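Beta-N-acetylhexosaminidase (PDB 4YYF) probably catalyses the hydrolysis of terminal non-reducing N-acetyl-D-hexosamine residues from N-acetyl-beta-D-hexosaminides, as a glycosyl hydrolase family 3 enzyme. Local coordinates at residues G315-A319 / S351-N355; L309-Q313 / G341-Q345; A46-V51 / H66-G70; L199-F205 / P244-G250; A100-E106 / G150-A156. The protein carries 1 engineered substitution. All blocks are in the same frame, centred on the assembly; numbering follows the deposited sequence.

Contact 1 of 5, residues G315-A319 / S351-N355; sequences GADNA and SLQRN. With NA (sodium ion), chain F.
Residues 315-319 leave helix 304-314 at Gly315 (phi 138°) and continue as an irregular loop, Asp317 near helical angles between extended Ala316 and Asn318, to TIM-barrel strand 319-321; residues 351-355, a turn of helix 345-357 outside the barrel, pin this loop. The CA atoms of Asp317 and Ser351 approach to 4.6 Å. Asp317 (m) points its carboxylate at the helix, where OD1 accepts from Ser351 OG at 2.7 Å and forms a salt bridge with Arg354 NH1 at 3.0 Å; OD2 is taken by Arg274 and Val287. Asn355 ND2 donates to Asp317 O (3.0 Å) and to Ser351 O (2.8 Å), while Asn355 OD1 accepts from Asn318 ND2 at 2.9 Å. Asn318 OD1 pairs with Thr50. Ser351 OG also binds sodium at 2.2 Å, beside Ala347 O and two waters, each 2.3 Å from the ion, which donate to Gly315 O, Asp317 OD1 and Ala316 O. Since Ser351 gives its proton to Asp317, its oxygen can ligate the cation: ion and salt bridge share one network.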
# COMPACT_ATOMS: atom_id res chain seq x y z
N GLY A 315 13.98 0.30 -2.35
CA GLY A 315 13.76 0.27 -0.92
C GLY A 315 12.36 -0.07 -0.46
O GLY A 315 12.08 -0.05 0.74
N ALA A 316 11.47 -0.41 -1.40
CA ALA A 316 10.14 -0.86 -1.00
C ALA A 316 10.24 -2.19 -0.26
O ALA A 316 11.11 -3.01 -0.57
CB ALA A 316 9.21 -0.98 -2.21
N ASP A 317 9.36 -2.41 0.71
CA ASP A 317 9.29 -3.70 1.40
C ASP A 317 8.27 -4.60 0.73
O ASP A 317 8.26 -5.82 0.94
CB ASP A 317 8.82 -3.54 2.83
CG ASP A 317 9.72 -2.66 3.64
OD1 ASP A 317 10.93 -2.96 3.71
OD2 ASP A 317 9.21 -1.66 4.19
N ASN A 318 7.36 -4.00 -0.02
CA ASN A 318 6.27 -4.78 -0.58
C ASN A 318 5.85 -4.26 -1.95
O ASN A 318 5.40 -3.13 -2.09
CB ASN A 318 5.07 -4.77 0.38
CG ASN A 318 4.12 -5.92 0.12
OD1 ASN A 318 3.45 -5.97 -0.91
ND2 ASN A 318 4.06 -6.85 1.06
N ALA A 319 6.01 -5.11 -2.95
CA ALA A 319 5.70 -4.75 -4.34
C ALA A 319 4.31 -5.24 -4.67
O ALA A 319 4.03 -6.45 -4.58
CB ALA A 319 6.72 -5.37 -5.28
N SER A 351 13.20 -6.52 4.53
CA SER A 351 11.82 -6.37 4.11
C SER A 351 10.98 -7.57 4.52
O SER A 351 9.79 -7.44 4.82
CB SER A 351 11.74 -6.17 2.59
OG SER A 351 12.22 -4.88 2.25
N LEU A 352 11.60 -8.74 4.51
CA LEU A 352 10.93 -9.95 4.99
C LEU A 352 10.55 -9.78 6.47
O LEU A 352 9.42 -10.05 6.86
CB LEU A 352 11.84 -11.16 4.79
CG LEU A 352 11.38 -12.48 5.40
CD1 LEU A 352 10.03 -12.89 4.82
CD2 LEU A 352 12.43 -13.57 5.17
N GLN A 353 11.49 -9.30 7.28
CA GLN A 353 11.21 -9.01 8.69
C GLN A 353 10.09 -7.99 8.88
O GLN A 353 9.23 -8.17 9.75
CB GLN A 353 12.48 -8.52 9.41
CG GLN A 353 13.63 -9.53 9.42
CD GLN A 353 14.94 -8.88 9.83
OE1 GLN A 353 14.96 -7.96 10.65
NE2 GLN A 353 16.06 -9.37 9.26
N ARG A 354 10.09 -6.92 8.09
CA ARG A 354 9.04 -5.90 8.22
C ARG A 354 7.68 -6.45 7.86
O ARG A 354 6.68 -6.07 8.47
CB ARG A 354 9.35 -4.67 7.36
CG ARG A 354 10.56 -3.90 7.86
CD ARG A 354 10.73 -2.62 7.11
NE ARG A 354 11.87 -1.85 7.58
CZ ARG A 354 12.96 -1.61 6.85
NH1 ARG A 354 13.02 -2.08 5.62
NH2 ARG A 354 13.96 -0.89 7.36
N ASN A 355 7.62 -7.30 6.84
CA ASN A 355 6.37 -7.93 6.45
C ASN A 355 5.88 -8.88 7.52
O ASN A 355 4.68 -8.97 7.77
CB ASN A 355 6.51 -8.69 5.13
CG ASN A 355 6.32 -7.81 3.93
OD1 ASN A 355 5.20 -7.42 3.61
ND2 ASN A 355 7.43 -7.49 3.24
NA NA F . 14.26 -4.15 1.62
O HOH W 1 13.26 -2.15 2.10
O HOH W 2 13.64 -3.77 -0.54

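Contact 2 of 5, residues L309-Q313 / G341-Q345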
# COMPACT_ATOMS: atom_id res chain seq x y z
N LEU A 309 11.47 -5.59 -9.43
CA LEU A 309 12.90 -5.55 -9.12
C LEU A 309 13.37 -4.14 -8.76
O LEU A 309 14.04 -3.94 -7.74
CB LEU A 309 13.71 -6.09 -10.30
CG LEU A 309 15.23 -6.01 -10.13
CD1 LEU A 309 15.64 -6.60 -8.79
CD2 LEU A 309 15.99 -6.70 -11.27
N ARG A 310 13.04 -3.16 -9.59
CA ARG A 310 13.43 -1.78 -9.33
C ARG A 310 12.87 -1.26 -8.00
O ARG A 310 13.56 -0.54 -7.27
CB ARG A 310 13.02 -0.87 -10.49
CG ARG A 310 13.92 -1.01 -11.71
CD ARG A 310 13.28 -0.44 -12.96
NE ARG A 310 14.18 -0.54 -14.11
CZ ARG A 310 15.14 0.34 -14.38
NH1 ARG A 310 15.31 1.39 -13.58
NH2 ARG A 310 15.93 0.18 -15.43
N ALA A 311 11.63 -1.61 -7.69
CA ALA A 311 11.03 -1.18 -6.44
C ALA A 311 11.77 -1.74 -5.23
O ALA A 311 12.11 -1.00 -4.31
CB ALA A 311 9.54 -1.55 -6.38
N LEU A 312 12.03 -3.05 -5.24
CA LEU A 312 12.72 -3.69 -4.12
C LEU A 312 14.16 -3.23 -4.02
O LEU A 312 14.71 -3.14 -2.91
CB LEU A 312 12.66 -5.22 -4.23
CG LEU A 312 11.24 -5.79 -4.28
CD1 LEU A 312 11.27 -7.32 -4.44
CD2 LEU A 312 10.45 -5.37 -3.03
N GLN A 313 14.79 -2.92 -5.17
CA GLN A 313 16.13 -2.34 -5.17
C GLN A 313 16.11 -0.96 -4.53
O GLN A 313 17.03 -0.58 -3.80
CB GLN A 313 16.66 -2.16 -6.60
CG GLN A 313 17.14 -3.39 -7.31
CD GLN A 313 17.54 -3.08 -8.75
OE1 GLN A 313 16.89 -2.28 -9.43
NE2 GLN A 313 18.62 -3.71 -9.21
N GLY A 341 23.50 -9.81 -8.02
CA GLY A 341 23.78 -8.73 -7.09
C GLY A 341 23.05 -7.45 -7.43
O GLY A 341 23.36 -6.38 -6.89
N GLU A 342 22.07 -7.56 -8.32
CA GLU A 342 21.21 -6.43 -8.62
C GLU A 342 20.35 -6.17 -7.40
O GLU A 342 19.89 -5.05 -7.17
CB GLU A 342 20.30 -6.76 -9.79
CG GLU A 342 20.98 -6.74 -11.14
CD GLU A 342 20.06 -7.29 -12.20
OE1 GLU A 342 19.92 -8.53 -12.29
OE2 GLU A 342 19.44 -6.47 -12.92
N LEU A 343 20.10 -7.23 -6.64
CA LEU A 343 19.27 -7.15 -5.45
C LEU A 343 20.07 -7.73 -4.29
O LEU A 343 20.49 -8.88 -4.35
CB LEU A 343 17.97 -7.95 -5.64
CG LEU A 343 17.00 -7.96 -4.45
CD1 LEU A 343 16.61 -6.53 -4.11
CD2 LEU A 343 15.76 -8.79 -4.76
N ASN A 344 20.29 -6.94 -3.25
CA ASN A 344 21.11 -7.40 -2.14
C ASN A 344 20.32 -8.30 -1.20
O ASN A 344 19.15 -8.04 -0.94
CB ASN A 344 21.65 -6.20 -1.37
CG ASN A 344 22.71 -6.59 -0.35
OD1 ASN A 344 22.39 -6.91 0.80
ND2 ASN A 344 23.97 -6.58 -0.78
N GLN A 345 20.97 -9.34 -0.68
CA GLN A 345 20.31 -10.23 0.29
C GLN A 345 19.76 -9.46 1.50
O GLN A 345 18.71 -9.80 2.04
CB GLN A 345 21.28 -11.33 0.75
CG GLN A 345 20.63 -12.41 1.61
CD GLN A 345 19.44 -13.08 0.93
OE1 GLN A 345 19.52 -13.50 -0.23
NE2 GLN A 345 18.32 -13.18 1.65
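Residues 309-313 form a regular helical turn, closed by the bond from Gln313 N to Leu309 O (2.9 Å), within helix 304-314. Residues 341-345 are the connection between helices 327-340 and 345-357: Gly341 ends the first with positive phi (83°), Leu343 is extended, and Asn344 is the N-cap of the second, its OD1 accepting from Gly346 N. The two segments come closest at the CA atoms of Gln313 and Leu343, 5.8 Å apart. Helix 304-314 and the turn after helix 327-340 lie in the helical layer outside the strands of the TIM barrel of the glycosyl hydrolase family 3 N-terminal domain. Leu343 is the apolar link. Its CB lies 4.1 Å from Leu309 CD1 and its CD1 4.2 Å from Leu312 CB, and helix 327-340 extends the cluster through Ala337, which Leu309 and Leu343 both touch. Towards the surface the contact becomes polar. Gln313, its side chain extended through chi2 (t), sends NE2 to Glu342 O at 2.8 Å, tying helix to turn by a single cross-segment hydrogen bond. Glu342 OE2 rests 3.8 Å from Leu309 CD2, although its carboxylate is bonded to Ser340 and Arg333.

Contact 3 of 5, residues A46-V51 / H66-G70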
# COMPACT_ATOMS: atom_id res chain seq x y z
N ALA A 46 8.68 -14.32 -2.29
CA ALA A 46 7.23 -14.28 -2.49
C ALA A 46 6.55 -13.51 -1.35
O ALA A 46 5.47 -12.94 -1.54
CB ALA A 46 6.65 -15.70 -2.63
N GLN A 47 7.17 -13.49 -0.18
CA GLN A 47 6.59 -12.78 0.95
C GLN A 47 6.59 -11.26 0.73
O GLN A 47 5.87 -10.52 1.41
CB GLN A 47 7.34 -13.16 2.23
CG GLN A 47 6.78 -12.55 3.49
CD GLN A 47 5.34 -12.95 3.76
OE1 GLN A 47 4.54 -12.12 4.24
NE2 GLN A 47 5.00 -14.22 3.47
N LEU A 48 7.37 -10.79 -0.24
CA LEU A 48 7.49 -9.36 -0.51
C LEU A 48 6.50 -8.88 -1.58
O LEU A 48 6.57 -7.72 -2.02
CB LEU A 48 8.92 -9.03 -0.98
CG LEU A 48 10.03 -9.56 -0.09
CD1 LEU A 48 11.41 -9.12 -0.58
CD2 LEU A 48 9.81 -9.14 1.37
N LEU A 49 5.62 -9.77 -2.03
CA LEU A 49 4.69 -9.46 -3.12
C LEU A 49 3.25 -9.44 -2.63
O LEU A 49 2.86 -10.26 -1.80
CB LEU A 49 4.81 -10.52 -4.24
CG LEU A 49 6.22 -10.91 -4.71
CD1 LEU A 49 6.15 -11.99 -5.77
CD2 LEU A 49 6.98 -9.68 -5.22
N THR A 50 2.46 -8.49 -3.15
CA THR A 50 1.01 -8.50 -2.92
C THR A 50 0.35 -8.47 -4.28
O THR A 50 0.68 -7.61 -5.11
CB THR A 50 0.55 -7.30 -2.08
OG1 THR A 50 1.21 -7.33 -0.80
CG2 THR A 50 -0.97 -7.36 -1.87
N VAL A 51 -0.56 -9.40 -4.54
CA VAL A 51 -1.12 -9.52 -5.88
C VAL A 51 -2.65 -9.54 -5.88
O VAL A 51 -3.27 -10.19 -5.04
CB VAL A 51 -0.58 -10.77 -6.63
CG1 VAL A 51 0.90 -10.59 -6.96
CG2 VAL A 51 -0.80 -12.05 -5.80
N HIS A 66 2.62 -20.53 -4.85
CA HIS A 66 3.73 -19.60 -4.82
C HIS A 66 3.99 -18.96 -3.47
O HIS A 66 5.01 -18.32 -3.29
CB HIS A 66 3.53 -18.52 -5.90
CG HIS A 66 3.39 -19.08 -7.27
ND1 HIS A 66 4.47 -19.58 -7.98
CD2 HIS A 66 2.31 -19.26 -8.07
CE1 HIS A 66 4.06 -20.04 -9.14
NE2 HIS A 66 2.75 -19.86 -9.23
N HIS A 67 3.07 -19.11 -2.52
CA HIS A 67 3.28 -18.57 -1.16
C HIS A 67 3.46 -17.06 -1.15
O HIS A 67 4.25 -16.53 -0.35
CB HIS A 67 4.48 -19.23 -0.50
CG HIS A 67 4.40 -20.72 -0.47
ND1 HIS A 67 3.33 -21.39 0.08
CD2 HIS A 67 5.25 -21.67 -0.92
CE1 HIS A 67 3.53 -22.69 -0.04
NE2 HIS A 67 4.68 -22.89 -0.65
N VAL A 68 2.73 -16.37 -2.01
CA VAL A 68 2.74 -14.90 -1.99
C VAL A 68 2.26 -14.40 -0.63
O VAL A 68 1.35 -14.99 -0.00
CB VAL A 68 1.90 -14.26 -3.13
CG1 VAL A 68 2.53 -14.55 -4.49
CG2 VAL A 68 0.44 -14.73 -3.09
N GLY A 69 2.88 -13.33 -0.15
CA GLY A 69 2.59 -12.84 1.19
C GLY A 69 1.23 -12.19 1.29
O GLY A 69 0.60 -12.18 2.35
N GLY A 70 0.76 -11.63 0.18
CA GLY A 70 -0.50 -10.90 0.24
C GLY A 70 -1.31 -11.04 -1.02
O GLY A 70 -0.77 -11.22 -2.11
O HOH W 3 6.14 -16.39 1.51
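Ala46 presses its CB against the carbonyls at the C-terminal end of helix 56-66, 3.2 Å from His66 O and 3.4 Å from His67 O. The same residue begins a type I turn to Leu49, and its carbonyl is used twice: Ala46 O accepts from Leu49 N at 3.2 Å and from Gly69 N at 3.0 Å. The two glycines matter sterically. A CB on Gly69 would collide with Gln47 O, and one on Gly70 with Thr50 OG1. With both obstacles absent, Gly70 pairs with Thr50 as a parallel bridge, made by Val51 N to Gly70 O (3.0 Å) and a weak bond from Gly70 N to Leu49 O (3.2 Å). Beside it, Val51 CG2 and Val68 CG2 meet at 4.0 Å. A water joins Gln47 NE2 (3.1 Å) to His67 O (2.7 Å), while Gln47 OE1 pairs with Lys359. Strand 49-52, helix 56-66 and strand 70-73 thus make a classic beta-alpha-beta crossover, the repeating unit of a TIM barrel.

Contact 4 of 5, residues L199-F205 / P244-G250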
# COMPACT_ATOMS: atom_id res chain seq x y z
N LEU A 199 -4.49 -2.92 9.45
CA LEU A 199 -3.30 -2.11 9.22
C LEU A 199 -3.64 -0.97 8.26
O LEU A 199 -3.97 -1.21 7.10
CB LEU A 199 -2.18 -2.96 8.60
CG LEU A 199 -0.90 -2.17 8.24
CD1 LEU A 199 -0.15 -1.69 9.52
CD2 LEU A 199 0.02 -3.03 7.36
N PRO A 200 -3.56 0.29 8.74
CA PRO A 200 -3.78 1.39 7.81
C PRO A 200 -2.52 1.72 7.01
O PRO A 200 -1.40 1.46 7.47
CB PRO A 200 -4.17 2.55 8.72
CG PRO A 200 -3.52 2.25 10.04
CD PRO A 200 -3.31 0.75 10.12
N VAL A 201 -2.70 2.23 5.79
CA VAL A 201 -1.56 2.56 4.93
C VAL A 201 -1.71 4.00 4.43
O VAL A 201 -2.61 4.30 3.66
CB VAL A 201 -1.46 1.61 3.71
CG1 VAL A 201 -0.14 1.87 2.94
CG2 VAL A 201 -1.52 0.13 4.16
N LEU A 202 -0.82 4.89 4.88
CA LEU A 202 -0.82 6.29 4.45
C LEU A 202 -0.33 6.41 3.00
O LEU A 202 0.71 5.86 2.66
CB LEU A 202 0.11 7.10 5.36
CG LEU A 202 -0.06 6.91 6.87
CD1 LEU A 202 1.05 7.66 7.61
CD2 LEU A 202 -1.43 7.41 7.32
N LYS A 203 -1.06 7.13 2.15
CA LYS A 203 -0.69 7.21 0.72
C LYS A 203 -1.04 8.60 0.17
O LYS A 203 -1.91 9.27 0.74
CB LYS A 203 -1.38 6.08 -0.06
CG LYS A 203 -2.89 6.24 -0.21
CD LYS A 203 -3.55 4.92 -0.68
CE LYS A 203 -5.01 5.13 -1.08
NZ LYS A 203 -5.66 3.84 -1.51
N HIS A 204 -0.41 9.07 -0.92
CA HIS A 204 0.63 8.38 -1.69
C HIS A 204 1.96 9.15 -1.56
O HIS A 204 2.13 10.20 -2.18
CB HIS A 204 0.23 8.30 -3.18
CG HIS A 204 -1.11 7.67 -3.44
ND1 HIS A 204 -2.31 8.36 -3.33
CD2 HIS A 204 -1.46 6.41 -3.83
CE1 HIS A 204 -3.31 7.56 -3.61
NE2 HIS A 204 -2.82 6.36 -3.92
N PHE A 205 2.89 8.63 -0.77
CA PHE A 205 4.15 9.32 -0.44
C PHE A 205 5.05 9.53 -1.67
O PHE A 205 5.19 8.63 -2.51
CB PHE A 205 4.89 8.49 0.62
CG PHE A 205 6.13 9.12 1.17
CD1 PHE A 205 7.37 8.92 0.55
CD2 PHE A 205 6.09 9.88 2.34
CE1 PHE A 205 8.53 9.49 1.08
CE2 PHE A 205 7.25 10.44 2.87
CZ PHE A 205 8.48 10.24 2.23
N PRO A 244 0.54 0.49 14.87
CA PRO A 244 1.08 0.08 13.57
C PRO A 244 0.54 0.93 12.42
O PRO A 244 -0.63 1.36 12.42
CB PRO A 244 0.63 -1.37 13.43
CG PRO A 244 -0.56 -1.49 14.31
CD PRO A 244 -0.34 -0.53 15.46
N VAL A 245 1.40 1.17 11.45
CA VAL A 245 1.02 1.94 10.29
C VAL A 245 2.02 1.58 9.19
O VAL A 245 3.15 1.21 9.47
CB VAL A 245 1.03 3.47 10.60
CG1 VAL A 245 2.46 3.99 10.80
CG2 VAL A 245 0.31 4.27 9.49
N ALA A 246 1.57 1.66 7.94
CA ALA A 246 2.42 1.44 6.79
C ALA A 246 2.34 2.67 5.91
O ALA A 246 1.50 3.53 6.12
CB ALA A 246 1.99 0.19 6.00
N VAL A 247 3.23 2.76 4.92
CA VAL A 247 3.20 3.86 3.97
C VAL A 247 3.19 3.26 2.57
O VAL A 247 3.84 2.24 2.34
CB VAL A 247 4.44 4.77 4.15
CG1 VAL A 247 4.56 5.81 2.99
CG2 VAL A 247 4.41 5.49 5.52
N MSE A 248 2.44 3.86 1.66
CA MSE A 248 2.51 3.50 0.24
C MSE A 248 3.14 4.64 -0.56
O MSE A 248 2.72 5.79 -0.47
CB MSE A 248 1.11 3.23 -0.32
CG MSE A 248 1.10 2.96 -1.85
SE MSE A 248 -0.71 2.53 -2.48
CE MSE A 248 -0.79 0.72 -1.85
N VAL A 249 4.15 4.31 -1.37
CA VAL A 249 4.83 5.29 -2.21
C VAL A 249 4.19 5.31 -3.59
O VAL A 249 3.96 4.26 -4.18
CB VAL A 249 6.33 4.97 -2.33
CG1 VAL A 249 7.01 5.95 -3.28
CG2 VAL A 249 7.00 5.03 -0.97
N GLY A 250 3.89 6.50 -4.12
CA GLY A 250 3.25 6.61 -5.42
C GLY A 250 4.25 6.69 -6.56
O GLY A 250 5.46 6.63 -6.33
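Val201 and Ala246 form the apolar centre, with Val201 CG2 at 4.0 Å from Ala246 CB and Val201 CG1 at 3.7 Å from Met248 CB (a selenomethionine). On the opposite face Leu202 CG meets Val245 CG2 at 3.7 Å and Phe205 CB meets Val247 CG1 at 3.6 Å. Phe205 and Val249 are covered by helix 267-275. Between them runs a parallel ladder: Ala246 N to Pro200 O (3.0 Å), Leu202 N to Ala246 O (3.0 Å), Met248 N to Leu202 O (2.8 Å). These are adjacent strands of the TIM barrel; the segments 199-203 and 246-249 cross at -37°. A beta bulge at the cis peptide before His204 shifts the register by one, and pairing resumes with Phe205 N to Met248 O (2.9 Å) and Gly250 N to Phe205 O (3.0 Å). At this C-terminal end, where TIM barrels carry their active sites, Lys203 NZ turns to Phe155 O and Glu106, His204 ND1 bonds Asp160, and an acetate, probably from the crystallisation liquor, lies about 3 Å from the His204 side chain.

Contact 5 of 5, residues A100-E106 / G150-A156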
# COMPACT_ATOMS: atom_id res chain seq x y z
N ALA A 100 -1.76 -11.85 4.15
CA ALA A 100 -2.30 -10.50 4.27
C ALA A 100 -3.35 -10.30 3.19
O ALA A 100 -3.15 -10.69 2.04
CB ALA A 100 -1.20 -9.44 4.14
N VAL A 101 -4.47 -9.71 3.56
CA VAL A 101 -5.57 -9.52 2.63
C VAL A 101 -5.88 -8.03 2.59
O VAL A 101 -6.31 -7.47 3.59
CB VAL A 101 -6.82 -10.30 3.09
CG1 VAL A 101 -8.00 -10.05 2.12
CG2 VAL A 101 -6.48 -11.80 3.17
N SER A 102 -5.65 -7.40 1.44
CA SER A 102 -5.71 -5.94 1.36
C SER A 102 -6.81 -5.49 0.41
O SER A 102 -7.29 -6.27 -0.41
CB SER A 102 -4.36 -5.37 0.92
OG SER A 102 -3.96 -5.92 -0.33
N VAL A 103 -7.18 -4.21 0.51
CA VAL A 103 -8.27 -3.64 -0.27
C VAL A 103 -8.14 -2.11 -0.28
O VAL A 103 -7.56 -1.53 0.65
CB VAL A 103 -9.65 -4.05 0.32
CG1 VAL A 103 -9.85 -3.44 1.72
CG2 VAL A 103 -10.80 -3.65 -0.62
N ASP A 104 -8.64 -1.47 -1.33
CA ASP A 104 -8.85 -0.02 -1.33
C ASP A 104 -10.22 0.31 -0.74
O ASP A 104 -11.22 0.32 -1.46
CB ASP A 104 -8.81 0.54 -2.75
CG ASP A 104 -7.41 0.83 -3.25
OD1 ASP A 104 -6.45 0.83 -2.45
OD2 ASP A 104 -7.26 1.07 -4.48
N GLU A 105 -10.29 0.60 0.55
CA GLU A 105 -11.57 0.95 1.17
C GLU A 105 -11.46 2.32 1.84
O GLU A 105 -11.23 2.42 3.05
CB GLU A 105 -12.00 -0.16 2.14
CG GLU A 105 -13.38 0.02 2.74
CD GLU A 105 -14.43 0.43 1.73
OE1 GLU A 105 -14.87 1.60 1.78
OE2 GLU A 105 -14.84 -0.40 0.90
N GLU A 106 -11.61 3.38 1.04
CA GLU A 106 -11.44 4.77 1.48
C GLU A 106 -12.78 5.42 1.77
O GLU A 106 -12.87 6.34 2.58
CB GLU A 106 -10.75 5.60 0.38
CG GLU A 106 -9.39 5.07 -0.06
CD GLU A 106 -8.87 5.74 -1.32
OE1 GLU A 106 -9.26 6.90 -1.58
OE2 GLU A 106 -8.07 5.10 -2.05
N GLY A 150 -12.43 -10.80 6.76
CA GLY A 150 -11.10 -11.37 6.57
C GLY A 150 -10.05 -10.40 6.05
O GLY A 150 -8.92 -10.81 5.75
N VAL A 151 -10.40 -9.12 5.95
CA VAL A 151 -9.43 -8.12 5.51
C VAL A 151 -8.44 -7.83 6.64
O VAL A 151 -8.85 -7.72 7.79
CB VAL A 151 -10.16 -6.82 5.09
CG1 VAL A 151 -9.16 -5.66 4.89
CG2 VAL A 151 -10.97 -7.06 3.83
N THR A 152 -7.15 -7.72 6.32
CA THR A 152 -6.12 -7.36 7.30
C THR A 152 -5.44 -6.00 7.06
O THR A 152 -4.86 -5.39 7.98
CB THR A 152 -5.04 -8.46 7.44
OG1 THR A 152 -4.25 -8.55 6.24
CG2 THR A 152 -5.69 -9.80 7.71
N VAL A 153 -5.52 -5.52 5.82
CA VAL A 153 -4.86 -4.28 5.43
C VAL A 153 -5.82 -3.42 4.63
O VAL A 153 -6.44 -3.92 3.69
CB VAL A 153 -3.62 -4.54 4.54
CG1 VAL A 153 -2.99 -3.22 4.10
CG2 VAL A 153 -2.59 -5.41 5.26
N ASP A 154 -5.95 -2.14 4.98
CA ASP A 154 -6.71 -1.20 4.15
C ASP A 154 -5.75 -0.16 3.60
O ASP A 154 -5.04 0.50 4.36
CB ASP A 154 -7.82 -0.51 4.97
CG ASP A 154 -8.74 0.38 4.12
OD1 ASP A 154 -8.61 0.39 2.87
OD2 ASP A 154 -9.63 1.05 4.70
N PHE A 155 -5.73 0.01 2.28
CA PHE A 155 -4.91 1.06 1.69
C PHE A 155 -5.61 2.40 1.87
O PHE A 155 -6.13 2.99 0.92
CB PHE A 155 -4.65 0.76 0.21
CG PHE A 155 -3.80 -0.47 -0.01
CD1 PHE A 155 -2.62 -0.65 0.71
CD2 PHE A 155 -4.20 -1.45 -0.90
CE1 PHE A 155 -1.82 -1.79 0.50
CE2 PHE A 155 -3.42 -2.60 -1.11
CZ PHE A 155 -2.22 -2.76 -0.40
N ALA A 156 -5.62 2.86 3.11
CA ALA A 156 -6.25 4.12 3.50
C ALA A 156 -5.68 4.47 4.86
O ALA A 156 -5.28 3.58 5.60
CB ALA A 156 -7.79 3.94 3.56
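Side chains stand in for backbone acceptors at two points of this strand pairing. Near its start Val101 N donates to Thr152 OG1 at 2.9 Å; near its end Glu105 N donates to Asp154 OD1, also at 2.9 Å, while Asp154 OD2 lies 2.7 Å from Glu105 O. Between them the main-chain bonding is irregular. Val101 O accepts two amides, Thr152 N at 2.9 Å and Val153 N at 3.1 Å; the bond from Val103 N to Val153 O (3.3 Å) is weak, and the one from Phe155 N to Val103 O (2.9 Å) is nearly straight. In this TIM barrel strand 153-154 is short, and its parallel pairing with strand 100-107 is supplemented by the Thr152 and Asp154 side chains. The second segment enters from helix 132-148 through a Schellman motif at Gly150, and Val151 CG1 packs 3.9 Å from Val103 CG1. Phe155 then centres an inverse gamma turn, its ring edge towards Asp104 OD1, which is 3.2 Å from Phe155 CB. At the end of the turn, Glu106 CG touches Ala156 CB at 4.1 Å. Glu106 pairs with Lys203 and Arg173, and a formate, probably from the crystallisation liquor, sits about 3 Å from the Asp104 side chain.

How the contacts relate
Along the chain contact 3 comes first, then contact 5, then contact 4, each closing before the next opens, whereas contacts 1 and 2 interlock because their segments alternate. Contacts 3, 5 and 4 follow one sheet from strand to strand: the centres of 3 and 5 are 15 Å apart, joined by a probable hydrogen bond from Ala100 N to Gly69 O, and those of 5 and 4 are 11 Å apart, linked by a Lys203–Glu106 salt bridge. Contact 1, about 11 Å from both 2 and 3 between centres, leads into strand 319-321, which pairs with strand 49-52 and so closes the barrel. Contact 2 lies farthest out, 26 Å from contact 5 between centres.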